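PDB 1F1Z: TNSA endonuclease, which cuts the 5' DNA strands in Tn7 transposition, forming the transposase together with TnsB and depending on divalent metal ions bound in its active site. Local coordinates for residues L33-V38 with V55-S60; S49-R54 with F240-I245; S75-R80 with D118-P123; N209-C214 with S248-K253. All coordinates share one frame; numbering follows the deposited sequence.

Contact 1: L33-V38 with V55-S60; sequences LTVQEV and VHHLLS
Beside the metal site of this restriction-endonuclease-like fold, where the side chain of Leu33 is about 5 Å from a bound magnesium ion, the loop 33-38 packs against strand 55-58 of a two-stranded antiparallel sheet and the turn leading into helix 61-72. The CD2 branch of Leu59 sits 3.4 Å from Thr34 O, while its CD1 branch lies 3.9 Å from Leu33 CD1, the two leucines crossing at about a right angle. Leu59, just past the strand, holds CG anti to its carbonyl carbon (chi1 -49°), which carries the branched end toward the loop. His57 turns the CD2 edge of its ring to the loop backbone: CD2 comes 3.1 Å from Val35 N, near the ring plane, and Thr34 CG2 stands 4.2 Å above one face, offset toward the rim. Val35 CG2 meets the same CD2 at 3.7 Å. Leu59 N hydrogen-bonds to the carboxylate of the active-site Glu63. Thr34 N donates to Glu37 OE2 (3.1 Å) from above the carboxylate plane. The segments thus meet by van der Waals contact, methyls and a ring edge lying on backbone atoms as well as on side chains, while the Thr34 N and Glu37 bonds that shape the loop lie within it or run to Arg16 and Arg21.

Contact 2: S49-R54 with F240-I245; sequences SHKTGR and FIKFNI
Lys242 lies over the imidazole of His50, its CD 3.4 Å from the ring centroid and only 10° off the ring normal, a CH-pi contact near the middle of the face. The two side chains run past each other in opposite directions, and the lysine chain bends at chi3 (64°) just where CD rests on the ring, turning CE and NZ off toward His50 CB, with NZ 4.1 Å from that CB. The edge of the same ring serves a different partner. His50 NE2 donates a weak hydrogen bond to Phe240 O at 3.1 Å, with an N-H...O angle of 136°, so the imidazole is covered on one face and met at its edge by neighbouring parts of the segment 240-245. Phe240 O accepts from Ser260 OG as well.

His50 belongs to the turn joining strands 45-48 and 55-58, and Lys242 to the short strand 241-242, which pairs with 258-259; the contact thus brings a hairpin near the start of the chain against its C-terminal part. The turn is shaped by an ST motif, Ser49 OG accepting from Thr52 N at 3.1 Å in an almost straight bond, followed by an ST turn in which Thr52 OG1 accepts from Arg54 N.

The two lysine ends, Lys51 NZ and Lys242 NZ, are 4.6 Å apart and share a water that accepts from both, at 2.7 Å from Lys51 NZ. Their like charges are probably offset by the surroundings: Lys242 NZ forms a salt bridge with Glu71, and Lys51 NZ donates to the backbone carbonyls of Glu73 and Val76.

Contact 3: S75-R80 with D118-P123; sequences SVLDIR and DCKDGP
Arg80 and Asp118 make the charged link of this contact: Arg80 NH2 donates to Asp118 OD2 at 3.1 Å with an N-H...O angle of 154°, using the syn lone pair of that oxygen. The guanidinium and carboxylate planes are 23° apart, and the oxygen is tilted slightly out of the guanidinium plane. A bend at chi3 (-79°) turns the arginine head back toward the neighbouring strand. A water adds a second route between the pair, accepting from Arg80 NE and donating to Asp118 OD2 at 2.7 Å. Asp78 completes the network through a long charge-only approach to Arg80, while its OD2 is bonded to Gly26 N; the arginine probably eases the proximity of the two aspartates.

The two strands run antiparallel. Leu77 N reaches Asp118 O at 2.8 Å in a nearly straight bond, Asp118 N reaches Asp78 O at 3.1 Å, and Lys120 N reaches Ser75 O at 2.9 Å in the carbonyl plane. Asp118 O also takes a weak bond from Asp78 N, so Leu77 and Asp78 both face Asp118, a classic beta bulge that shifts the register by one residue between Val76-Cys119 and Asp78-Asp118. These are the outermost strand 76-84 and strand 112-119 of the mixed four-stranded sheet in the nuclease fold, the latter carrying the metal ligand Asp114 earlier in the strand.

From the bulge itself, Leu77 crosses the Lys120 chain at about a right angle, with CD1 3.5 Å from Lys120 CB. Lys120 NZ turns to Asp121 OD1 in a weakly bonded salt bridge, and Asp121 OD2 comes 3.6 Å from Ser75 CB.

Contact 4: N209-C214 with S248-K253; sequences NIINVC and SFRANK
Ile210 pushes its CG2 methyl among the backbone carbonyls of segment 248-253, 3.2 Å from Phe249 O and 3.3 Å from Asn252 O, while CG1 approaches Phe249 CE1 obliquely at 4.1 Å. CG1 is anti to the backbone N (chi1 -173°), placing CG2 between that nitrogen and the carbonyl carbon, from where it reaches the 3-10 turn.

Asn209 works beside it through both ends of its amide. ND2 donates to Arg250 O at 2.9 Å with an N-H...O angle of 164°, and the acceptor lies close to the amide plane. OD1 faces its own helix and accepts from Ile211 N at 2.8 Å, the donor standing above the carbonyl plane; this is an N-cap, so a single side chain both closes the first turn of helix 210-221 and ties it to the turn at 249-251. Ile210 N completes the set, donating to Asn252 O at 3.0 Å in a bond that is almost straight (173°). Next along the helix, Ile211 lays CG1 against Arg250 CG at 3.5 Å, a contact with the aliphatic part of the arginine, whose charged group makes a cation-pi contact with Trp178.

The receiving turn is braced from within, since Ser248 O accepts from Ala251 N and Asn252 ND2 on opposite faces of its plane. The contact joins the start of helix 210-221 to the loop between strands 241-242 and 258-259; Ile210 also packs on Leu202 of helix 195-204, and Phe249 on Ile232 and Thr236 of helix 227-237.

How the contacts relate
Contacts 1, 2 and 4 are partly buried, whereas contact 3 lies at the surface. Contacts 1 and 2 share the hairpin 45-58, one using its second strand and the other its turn, and they touch where His56 packs on Ser49. Contact 2 also meets contact 3 through Lys51 NZ and Val76 O, and contact 4 through Asn244 N and Asn252 OD1, linking the nuclease sheet to the C-terminal part of the chain; contacts 3 and 4 stay about 17 Å apart at their nearest atoms. The chemistry changes accordingly: van der Waals packing of leucine and histidine near the metals, a lysine over an imidazole between chain regions, strand pairing with a salt bridge at the surface, and helix capping far from the active site.

Contact 1: L33-V38 with V55-S60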
loop_
_atom_site.group_PDB
_atom_site.type_symbol
_atom_site.label_atom_id
_atom_site.label_comp_id
_atom_site.label_asym_id
_atom_site.label_seq_id
_atom_site.Cartn_x
_atom_site.Cartn_y
_atom_site.Cartn_z
ATOM N N LEU A 33 1.100 1.912 -12.580
ATOM C CA LEU A 33 2.532 1.903 -12.320
ATOM C C LEU A 33 2.803 0.711 -11.413
ATOM O O LEU A 33 1.970 0.368 -10.567
ATOM C CB LEU A 33 2.970 3.176 -11.611
ATOM C CG LEU A 33 2.737 4.488 -12.350
ATOM C CD1 LEU A 33 3.229 5.648 -11.485
ATOM C CD2 LEU A 33 3.450 4.464 -13.688
ATOM N N THR A 34 3.950 0.068 -11.602
ATOM C CA THR A 34 4.326 -1.077 -10.788
ATOM C C THR A 34 5.643 -0.742 -10.111
ATOM O O THR A 34 6.225 0.316 -10.353
ATOM C CB THR A 34 4.491 -2.364 -11.630
ATOM O OG1 THR A 34 5.569 -2.202 -12.557
ATOM C CG2 THR A 34 3.206 -2.689 -12.381
ATOM N N VAL A 35 6.115 -1.654 -9.273
ATOM C CA VAL A 35 7.362 -1.481 -8.550
ATOM C C VAL A 35 8.576 -1.315 -9.473
ATOM O O VAL A 35 9.572 -0.703 -9.080
ATOM C CB VAL A 35 7.538 -2.638 -7.543
ATOM C CG1 VAL A 35 8.983 -2.833 -7.156
ATOM C CG2 VAL A 35 6.689 -2.354 -6.312
ATOM N N GLN A 36 8.475 -1.805 -10.708
ATOM C CA GLN A 36 9.574 -1.676 -11.675
ATOM C C GLN A 36 9.751 -0.213 -12.128
ATOM O O GLN A 36 10.811 0.174 -12.631
ATOM C CB GLN A 36 9.326 -2.571 -12.894
ATOM C CG GLN A 36 9.185 -4.060 -12.581
ATOM C CD GLN A 36 7.773 -4.578 -12.793
ATOM O OE1 GLN A 36 7.195 -4.429 -13.876
ATOM N NE2 GLN A 36 7.212 -5.202 -11.760
ATOM N N GLU A 37 8.697 0.583 -11.949
ATOM C CA GLU A 37 8.680 2.004 -12.311
ATOM C C GLU A 37 9.062 2.900 -11.127
ATOM O O GLU A 37 8.590 4.041 -11.031
ATOM C CB GLU A 37 7.284 2.416 -12.825
ATOM C CG GLU A 37 6.925 1.948 -14.235
ATOM C CD GLU A 37 6.338 0.542 -14.280
ATOM O OE1 GLU A 37 7.115 -0.432 -14.201
ATOM O OE2 GLU A 37 5.101 0.407 -14.418
ATOM N N VAL A 38 9.904 2.392 -10.229
ATOM C CA VAL A 38 10.321 3.156 -9.051
ATOM C C VAL A 38 11.539 4.049 -9.342
ATOM O O VAL A 38 12.570 3.587 -9.844
ATOM C CB VAL A 38 10.574 2.225 -7.827
ATOM C CG1 VAL A 38 11.870 1.439 -7.998
ATOM C CG2 VAL A 38 10.561 3.026 -6.546
ATOM N N VAL A 55 -1.278 -8.572 -4.235
ATOM C CA VAL A 55 -0.092 -7.832 -3.825
ATOM C C VAL A 55 -0.115 -6.441 -4.506
ATOM O O VAL A 55 -0.326 -6.328 -5.718
ATOM C CB VAL A 55 1.189 -8.622 -4.171
ATOM C CG1 VAL A 55 1.263 -8.903 -5.659
ATOM C CG2 VAL A 55 2.406 -7.870 -3.718
ATOM N N HIS A 56 0.064 -5.387 -3.714
ATOM C CA HIS A 56 0.013 -4.013 -4.204
ATOM C C HIS A 56 1.392 -3.401 -4.431
ATOM O O HIS A 56 2.346 -3.758 -3.744
ATOM C CB HIS A 56 -0.770 -3.151 -3.208
ATOM C CG HIS A 56 -2.162 -3.639 -2.958
ATOM N ND1 HIS A 56 -3.280 -2.862 -3.188
ATOM C CD2 HIS A 56 -2.622 -4.830 -2.510
ATOM C CE1 HIS A 56 -4.365 -3.556 -2.900
ATOM N NE2 HIS A 56 -3.993 -4.754 -2.484
ATOM N N HIS A 57 1.491 -2.465 -5.376
ATOM C CA HIS A 57 2.761 -1.803 -5.684
ATOM C C HIS A 57 2.796 -0.388 -5.146
ATOM O O HIS A 57 2.053 0.474 -5.599
ATOM C CB HIS A 57 2.989 -1.768 -7.184
ATOM C CG HIS A 57 3.019 -3.120 -7.818
ATOM N ND1 HIS A 57 1.902 -3.920 -7.921
ATOM C CD2 HIS A 57 4.033 -3.813 -8.393
ATOM C CE1 HIS A 57 2.222 -5.046 -8.537
ATOM N NE2 HIS A 57 3.509 -5.004 -8.834
ATOM N N LEU A 58 3.675 -0.149 -4.189
ATOM C CA LEU A 58 3.807 1.160 -3.573
ATOM C C LEU A 58 5.184 1.635 -3.994
ATOM O O LEU A 58 6.131 0.848 -4.017
ATOM C CB LEU A 58 3.693 1.009 -2.065
ATOM C CG LEU A 58 2.441 0.187 -1.759
ATOM C CD1 LEU A 58 2.497 -0.415 -0.399
ATOM C CD2 LEU A 58 1.211 1.038 -1.933
ATOM N N LEU A 59 5.289 2.909 -4.357
ATOM C CA LEU A 59 6.549 3.447 -4.842
ATOM C C LEU A 59 7.423 4.244 -3.872
ATOM O O LEU A 59 8.441 4.813 -4.278
ATOM C CB LEU A 59 6.290 4.240 -6.115
ATOM C CG LEU A 59 5.432 3.463 -7.120
ATOM C CD1 LEU A 59 5.218 4.280 -8.383
ATOM C CD2 LEU A 59 6.098 2.138 -7.462
ATOM N N SER A 60 7.036 4.284 -2.600
ATOM C CA SER A 60 7.820 4.988 -1.586
ATOM C C SER A 60 7.379 4.523 -0.202
ATOM O O SER A 60 6.305 3.924 -0.046
ATOM C CB SER A 60 7.649 6.508 -1.702
ATOM O OG SER A 60 6.318 6.902 -1.411
#

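Contact 2: S49-R54 with F240-I245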
loop_
_atom_site.group_PDB
_atom_site.type_symbol
_atom_site.label_atom_id
_atom_site.label_comp_id
_atom_site.label_asym_id
_atom_site.label_seq_id
_atom_site.Cartn_x
_atom_site.Cartn_y
_atom_site.Cartn_z
ATOM N N SER A 49 -2.552 -7.843 0.492
ATOM C CA SER A 49 -3.721 -7.247 1.118
ATOM C C SER A 49 -4.776 -8.313 1.374
ATOM O O SER A 49 -5.095 -9.112 0.489
ATOM C CB SER A 49 -4.301 -6.160 0.201
ATOM O OG SER A 49 -5.640 -5.812 0.526
ATOM N N HIS A 50 -5.313 -8.325 2.587
ATOM C CA HIS A 50 -6.360 -9.275 2.932
ATOM C C HIS A 50 -7.653 -8.891 2.232
ATOM O O HIS A 50 -8.387 -9.748 1.740
ATOM C CB HIS A 50 -6.610 -9.285 4.435
ATOM C CG HIS A 50 -5.496 -9.882 5.227
ATOM N ND1 HIS A 50 -5.692 -10.470 6.458
ATOM C CD2 HIS A 50 -4.169 -9.964 4.977
ATOM C CE1 HIS A 50 -4.532 -10.886 6.935
ATOM N NE2 HIS A 50 -3.593 -10.592 6.055
ATOM N N LYS A 51 -7.917 -7.592 2.177
ATOM C CA LYS A 51 -9.125 -7.090 1.554
ATOM C C LYS A 51 -9.203 -7.436 0.069
ATOM O O LYS A 51 -10.204 -7.973 -0.394
ATOM C CB LYS A 51 -9.202 -5.578 1.726
ATOM C CG LYS A 51 -9.214 -5.092 3.159
ATOM C CD LYS A 51 -9.105 -3.575 3.189
ATOM C CE LYS A 51 -9.171 -3.032 4.596
ATOM N NZ LYS A 51 -10.407 -3.479 5.280
ATOM N N THR A 52 -8.135 -7.159 -0.674
ATOM C CA THR A 52 -8.136 -7.410 -2.112
ATOM C C THR A 52 -7.631 -8.782 -2.504
ATOM O O THR A 52 -7.820 -9.214 -3.640
ATOM C CB THR A 52 -7.278 -6.380 -2.852
ATOM O OG1 THR A 52 -5.903 -6.580 -2.503
ATOM C CG2 THR A 52 -7.690 -4.956 -2.468
ATOM N N GLY A 53 -6.920 -9.430 -1.594
ATOM C CA GLY A 53 -6.389 -10.737 -1.892
ATOM C C GLY A 53 -5.254 -10.683 -2.893
ATOM O O GLY A 53 -4.908 -11.711 -3.462
ATOM N N ARG A 54 -4.663 -9.510 -3.115
ATOM C CA ARG A 54 -3.551 -9.400 -4.067
ATOM C C ARG A 54 -2.379 -8.606 -3.496
ATOM O O ARG A 54 -2.462 -8.068 -2.395
ATOM C CB ARG A 54 -4.013 -8.765 -5.392
ATOM C CG ARG A 54 -4.492 -7.312 -5.301
ATOM C CD ARG A 54 -4.712 -6.670 -6.680
ATOM N NE ARG A 54 -5.210 -5.302 -6.564
ATOM C CZ ARG A 54 -4.440 -4.237 -6.353
ATOM N NH1 ARG A 54 -3.125 -4.372 -6.246
ATOM N NH2 ARG A 54 -4.986 -3.044 -6.187
ATOM N N PHE A 240 1.010 -10.701 5.063
ATOM C CA PHE A 240 0.279 -11.933 5.332
ATOM C C PHE A 240 -0.320 -11.888 6.741
ATOM O O PHE A 240 -1.330 -12.546 7.026
ATOM C CB PHE A 240 1.207 -13.132 5.134
ATOM C CG PHE A 240 1.904 -13.138 3.789
ATOM C CD1 PHE A 240 3.294 -13.046 3.704
ATOM C CD2 PHE A 240 1.163 -13.209 2.611
ATOM C CE1 PHE A 240 3.927 -13.020 2.469
ATOM C CE2 PHE A 240 1.783 -13.183 1.383
ATOM C CZ PHE A 240 3.170 -13.090 1.307
ATOM N N ILE A 241 0.286 -11.057 7.588
ATOM C CA ILE A 241 -0.148 -10.845 8.968
ATOM C C ILE A 241 -0.425 -9.339 9.115
ATOM O O ILE A 241 0.406 -8.527 8.706
ATOM C CB ILE A 241 0.978 -11.235 9.978
ATOM C CG1 ILE A 241 1.272 -12.738 9.919
ATOM C CG2 ILE A 241 0.602 -10.802 11.394
ATOM C CD1 ILE A 241 2.381 -13.200 10.865
ATOM N N LYS A 242 -1.591 -8.973 9.648
ATOM C CA LYS A 242 -1.966 -7.567 9.872
ATOM C C LYS A 242 -2.078 -7.377 11.380
ATOM O O LYS A 242 -2.539 -8.275 12.083
ATOM C CB LYS A 242 -3.339 -7.246 9.258
ATOM C CG LYS A 242 -3.357 -7.041 7.757
ATOM C CD LYS A 242 -4.769 -7.166 7.193
ATOM C CE LYS A 242 -5.731 -6.092 7.705
ATOM N NZ LYS A 242 -7.061 -6.135 7.013
ATOM N N PHE A 243 -1.682 -6.215 11.882
ATOM C CA PHE A 243 -1.778 -5.936 13.311
ATOM C C PHE A 243 -2.260 -4.504 13.567
ATOM O O PHE A 243 -2.503 -3.740 12.627
ATOM C CB PHE A 243 -0.424 -6.164 13.988
ATOM C CG PHE A 243 0.586 -5.086 13.720
ATOM C CD1 PHE A 243 0.879 -4.143 14.702
ATOM C CD2 PHE A 243 1.285 -5.047 12.524
ATOM C CE1 PHE A 243 1.857 -3.186 14.501
ATOM C CE2 PHE A 243 2.269 -4.090 12.309
ATOM C CZ PHE A 243 2.557 -3.158 13.302
ATOM N N ASN A 244 -2.382 -4.135 14.835
ATOM C CA ASN A 244 -2.818 -2.798 15.181
ATOM C C ASN A 244 -1.625 -1.856 15.025
ATOM O O ASN A 244 -0.846 -1.671 15.953
ATOM C CB ASN A 244 -3.347 -2.769 16.610
ATOM C CG ASN A 244 -3.933 -1.430 16.980
ATOM O OD1 ASN A 244 -3.672 -0.422 16.324
ATOM N ND2 ASN A 244 -4.736 -1.409 18.035
ATOM N N ILE A 245 -1.480 -1.291 13.832
ATOM C CA ILE A 245 -0.382 -0.376 13.515
ATOM C C ILE A 245 -0.307 0.877 14.389
ATOM O O ILE A 245 0.731 1.528 14.455
ATOM C CB ILE A 245 -0.443 0.064 12.040
ATOM C CG1 ILE A 245 -1.790 0.724 11.750
ATOM C CG2 ILE A 245 -0.246 -1.125 11.126
ATOM C CD1 ILE A 245 -1.949 1.190 10.329
HETATM O O HOH W 1 -9.293 -4.168 7.625
#

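Contact 3: S75-R80 with D118-P123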
loop_
_atom_site.group_PDB
_atom_site.type_symbol
_atom_site.label_atom_id
_atom_site.label_comp_id
_atom_site.label_asym_id
_atom_site.label_seq_id
_atom_site.Cartn_x
_atom_site.Cartn_y
_atom_site.Cartn_z
ATOM N N SER A 75 -13.683 0.114 7.392
ATOM C CA SER A 75 -14.554 0.676 6.374
ATOM C C SER A 75 -14.037 0.622 4.936
ATOM O O SER A 75 -14.807 0.827 3.998
ATOM C CB SER A 75 -14.909 2.111 6.756
ATOM O OG SER A 75 -13.780 2.771 7.301
ATOM N N VAL A 76 -12.749 0.357 4.754
ATOM C CA VAL A 76 -12.186 0.307 3.412
ATOM C C VAL A 76 -12.481 -1.051 2.810
ATOM O O VAL A 76 -12.280 -2.060 3.470
ATOM C CB VAL A 76 -10.666 0.550 3.434
ATOM C CG1 VAL A 76 -10.065 0.320 2.061
ATOM C CG2 VAL A 76 -10.382 1.971 3.876
ATOM N N LEU A 77 -12.999 -1.068 1.580
ATOM C CA LEU A 77 -13.327 -2.316 0.878
ATOM C C LEU A 77 -12.350 -2.661 -0.227
ATOM O O LEU A 77 -12.080 -3.833 -0.472
ATOM C CB LEU A 77 -14.723 -2.254 0.269
ATOM C CG LEU A 77 -15.863 -2.150 1.279
ATOM C CD1 LEU A 77 -17.168 -2.046 0.525
ATOM C CD2 LEU A 77 -15.865 -3.362 2.222
ATOM N N ASP A 78 -11.878 -1.646 -0.943
ATOM C CA ASP A 78 -10.928 -1.865 -2.024
ATOM C C ASP A 78 -9.914 -0.732 -2.070
ATOM O O ASP A 78 -10.198 0.390 -1.650
ATOM C CB ASP A 78 -11.640 -1.999 -3.376
ATOM C CG ASP A 78 -10.768 -2.665 -4.448
ATOM O OD1 ASP A 78 -9.588 -2.983 -4.204
ATOM O OD2 ASP A 78 -11.265 -2.882 -5.558
ATOM N N ILE A 79 -8.707 -1.071 -2.504
ATOM C CA ILE A 79 -7.617 -0.130 -2.619
ATOM C C ILE A 79 -7.011 -0.359 -3.996
ATOM O O ILE A 79 -6.438 -1.419 -4.272
ATOM C CB ILE A 79 -6.550 -0.375 -1.530
ATOM C CG1 ILE A 79 -7.163 -0.217 -0.140
ATOM C CG2 ILE A 79 -5.422 0.616 -1.665
ATOM C CD1 ILE A 79 -6.268 -0.703 0.966
ATOM N N ARG A 80 -7.227 0.598 -4.888
ATOM C CA ARG A 80 -6.696 0.510 -6.230
ATOM C C ARG A 80 -5.620 1.577 -6.361
ATOM O O ARG A 80 -5.905 2.745 -6.620
ATOM C CB ARG A 80 -7.826 0.681 -7.235
ATOM C CG ARG A 80 -8.712 -0.537 -7.288
ATOM C CD ARG A 80 -9.842 -0.373 -8.257
ATOM N NE ARG A 80 -10.921 0.437 -7.710
ATOM C CZ ARG A 80 -11.868 0.993 -8.450
ATOM N NH1 ARG A 80 -11.857 0.824 -9.760
ATOM N NH2 ARG A 80 -12.824 1.716 -7.883
ATOM N N ASP A 118 -12.449 2.509 -2.145
ATOM C CA ASP A 118 -13.892 2.343 -1.980
ATOM C C ASP A 118 -14.204 1.999 -0.515
ATOM O O ASP A 118 -13.428 1.294 0.142
ATOM C CB ASP A 118 -14.411 1.223 -2.888
ATOM C CG ASP A 118 -14.189 1.505 -4.365
ATOM O OD1 ASP A 118 -15.122 2.017 -5.018
ATOM O OD2 ASP A 118 -13.093 1.200 -4.883
ATOM N N CYS A 119 -15.351 2.466 -0.026
ATOM C CA CYS A 119 -15.759 2.237 1.356
ATOM C C CYS A 119 -17.131 1.602 1.472
ATOM O O CYS A 119 -17.928 1.646 0.534
ATOM C CB CYS A 119 -15.767 3.556 2.117
ATOM S SG CYS A 119 -14.194 4.367 2.119
ATOM N N LYS A 120 -17.410 1.038 2.645
ATOM C CA LYS A 120 -18.694 0.399 2.898
ATOM C C LYS A 120 -19.674 1.227 3.723
ATOM O O LYS A 120 -20.885 1.029 3.619
ATOM C CB LYS A 120 -18.522 -0.985 3.535
ATOM C CG LYS A 120 -17.880 -0.980 4.918
ATOM C CD LYS A 120 -17.854 -2.386 5.524
ATOM C CE LYS A 120 -17.163 -2.413 6.888
ATOM N NZ LYS A 120 -17.819 -1.521 7.882
ATOM N N ASP A 121 -19.170 2.122 4.568
ATOM C CA ASP A 121 -20.068 2.950 5.383
ATOM C C ASP A 121 -19.485 4.256 5.900
ATOM O O ASP A 121 -19.998 4.835 6.862
ATOM C CB ASP A 121 -20.700 2.143 6.535
ATOM C CG ASP A 121 -19.676 1.477 7.442
ATOM O OD1 ASP A 121 -20.089 0.597 8.227
ATOM O OD2 ASP A 121 -18.475 1.820 7.384
ATOM N N GLY A 122 -18.400 4.714 5.278
ATOM C CA GLY A 122 -17.804 5.973 5.685
ATOM C C GLY A 122 -18.669 7.111 5.164
ATOM O O GLY A 122 -19.728 6.862 4.579
ATOM N N PRO A 123 -18.273 8.369 5.377
ATOM C CA PRO A 123 -19.052 9.521 4.898
ATOM C C PRO A 123 -19.275 9.513 3.371
ATOM O O PRO A 123 -20.327 9.927 2.875
ATOM C CB PRO A 123 -18.204 10.711 5.353
ATOM C CG PRO A 123 -17.607 10.196 6.659
ATOM C CD PRO A 123 -17.184 8.797 6.278
HETATM O O HOH W 2 -10.385 1.079 -4.962
#

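Contact 4: N209-C214 with S248-K253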
loop_
_atom_site.group_PDB
_atom_site.type_symbol
_atom_site.label_atom_id
_atom_site.label_comp_id
_atom_site.label_asym_id
_atom_site.label_seq_id
_atom_site.Cartn_x
_atom_site.Cartn_y
_atom_site.Cartn_z
ATOM N N ASN A 209 0.477 -11.160 25.301
ATOM C CA ASN A 209 1.359 -10.265 24.562
ATOM C C ASN A 209 2.085 -11.064 23.477
ATOM O O ASN A 209 2.604 -12.156 23.733
ATOM C CB ASN A 209 2.372 -9.612 25.502
ATOM C CG ASN A 209 3.337 -8.715 24.767
ATOM O OD1 ASN A 209 4.393 -9.157 24.302
ATOM N ND2 ASN A 209 2.973 -7.452 24.629
ATOM N N ILE A 210 2.162 -10.492 22.282
ATOM C CA ILE A 210 2.791 -11.147 21.138
ATOM C C ILE A 210 4.239 -11.585 21.342
ATOM O O ILE A 210 4.654 -12.615 20.811
ATOM C CB ILE A 210 2.683 -10.279 19.852
ATOM C CG1 ILE A 210 3.183 -11.068 18.645
ATOM C CG2 ILE A 210 3.457 -8.974 20.005
ATOM C CD1 ILE A 210 2.368 -12.292 18.350
ATOM N N ILE A 211 5.002 -10.819 22.115
ATOM C CA ILE A 211 6.398 -11.171 22.350
ATOM C C ILE A 211 6.550 -12.383 23.283
ATOM O O ILE A 211 7.377 -13.268 23.028
ATOM C CB ILE A 211 7.212 -9.957 22.865
ATOM C CG1 ILE A 211 7.100 -8.805 21.862
ATOM C CG2 ILE A 211 8.685 -10.344 23.071
ATOM C CD1 ILE A 211 7.542 -9.181 20.448
ATOM N N ASN A 212 5.732 -12.441 24.333
ATOM C CA ASN A 212 5.779 -13.560 25.270
ATOM C C ASN A 212 5.475 -14.835 24.521
ATOM O O ASN A 212 6.234 -15.808 24.594
ATOM C CB ASN A 212 4.745 -13.405 26.380
ATOM C CG ASN A 212 5.116 -12.347 27.375
ATOM O OD1 ASN A 212 6.000 -11.526 27.126
ATOM N ND2 ASN A 212 4.444 -12.349 28.516
ATOM N N VAL A 213 4.361 -14.824 23.796
ATOM C CA VAL A 213 3.933 -15.980 23.019
ATOM C C VAL A 213 5.045 -16.405 22.059
ATOM O O VAL A 213 5.264 -17.592 21.834
ATOM C CB VAL A 213 2.613 -15.685 22.260
ATOM C CG1 VAL A 213 2.148 -16.920 21.483
ATOM C CG2 VAL A 213 1.543 -15.240 23.252
ATOM N N CYS A 214 5.803 -15.442 21.556
ATOM C CA CYS A 214 6.886 -15.756 20.641
ATOM C C CYS A 214 8.013 -16.519 21.314
ATOM O O CYS A 214 8.579 -17.451 20.727
ATOM C CB CYS A 214 7.420 -14.486 19.981
ATOM S SG CYS A 214 6.404 -13.966 18.595
ATOM N N SER A 248 2.414 -0.025 19.197
ATOM C CA SER A 248 3.693 -0.638 18.880
ATOM C C SER A 248 3.439 -2.119 18.712
ATOM O O SER A 248 2.603 -2.701 19.414
ATOM C CB SER A 248 4.702 -0.451 20.003
ATOM O OG SER A 248 5.861 -1.256 19.765
ATOM N N PHE A 249 4.180 -2.732 17.803
ATOM C CA PHE A 249 4.018 -4.146 17.551
ATOM C C PHE A 249 4.271 -4.928 18.832
ATOM O O PHE A 249 3.522 -5.847 19.179
ATOM C CB PHE A 249 4.978 -4.598 16.465
ATOM C CG PHE A 249 4.756 -6.010 16.024
ATOM C CD1 PHE A 249 5.340 -7.064 16.723
ATOM C CD2 PHE A 249 3.980 -6.290 14.909
ATOM C CE1 PHE A 249 5.151 -8.374 16.313
ATOM C CE2 PHE A 249 3.784 -7.598 14.491
ATOM C CZ PHE A 249 4.371 -8.644 15.193
ATOM N N ARG A 250 5.299 -4.517 19.557
ATOM C CA ARG A 250 5.642 -5.165 20.800
ATOM C C ARG A 250 4.584 -5.084 21.877
ATOM O O ARG A 250 4.565 -5.906 22.782
ATOM C CB ARG A 250 6.963 -4.622 21.299
ATOM C CG ARG A 250 8.047 -5.544 20.865
ATOM C CD ARG A 250 9.334 -4.907 20.596
ATOM N NE ARG A 250 9.466 -4.481 19.216
ATOM C CZ ARG A 250 10.592 -3.989 18.724
ATOM N NH1 ARG A 250 11.662 -3.886 19.507
ATOM N NH2 ARG A 250 10.619 -3.521 17.493
ATOM N N ALA A 251 3.694 -4.107 21.772
ATOM C CA ALA A 251 2.630 -3.929 22.752
ATOM C C ALA A 251 1.346 -4.582 22.281
ATOM O O ALA A 251 0.313 -4.492 22.948
ATOM C CB ALA A 251 2.399 -2.456 23.007
ATOM N N ASN A 252 1.403 -5.203 21.109
ATOM C CA ASN A 252 0.239 -5.876 20.544
ATOM C C ASN A 252 -0.037 -7.191 21.257
ATOM O O ASN A 252 0.883 -7.856 21.726
ATOM C CB ASN A 252 0.449 -6.164 19.049
ATOM C CG ASN A 252 -0.083 -5.064 18.161
ATOM O OD1 ASN A 252 -1.032 -5.271 17.408
ATOM N ND2 ASN A 252 0.525 -3.892 18.236
ATOM N N LYS A 253 -1.315 -7.503 21.416
ATOM C CA LYS A 253 -1.730 -8.754 22.003
ATOM C C LYS A 253 -1.873 -9.676 20.803
ATOM O O LYS A 253 -1.931 -9.209 19.671
ATOM C CB LYS A 253 -3.064 -8.585 22.712
ATOM C CG LYS A 253 -2.943 -7.883 24.041
ATOM C CD LYS A 253 -4.297 -7.708 24.693
ATOM C CE LYS A 253 -4.185 -7.153 26.111
ATOM N NZ LYS A 253 -3.594 -8.128 27.071
#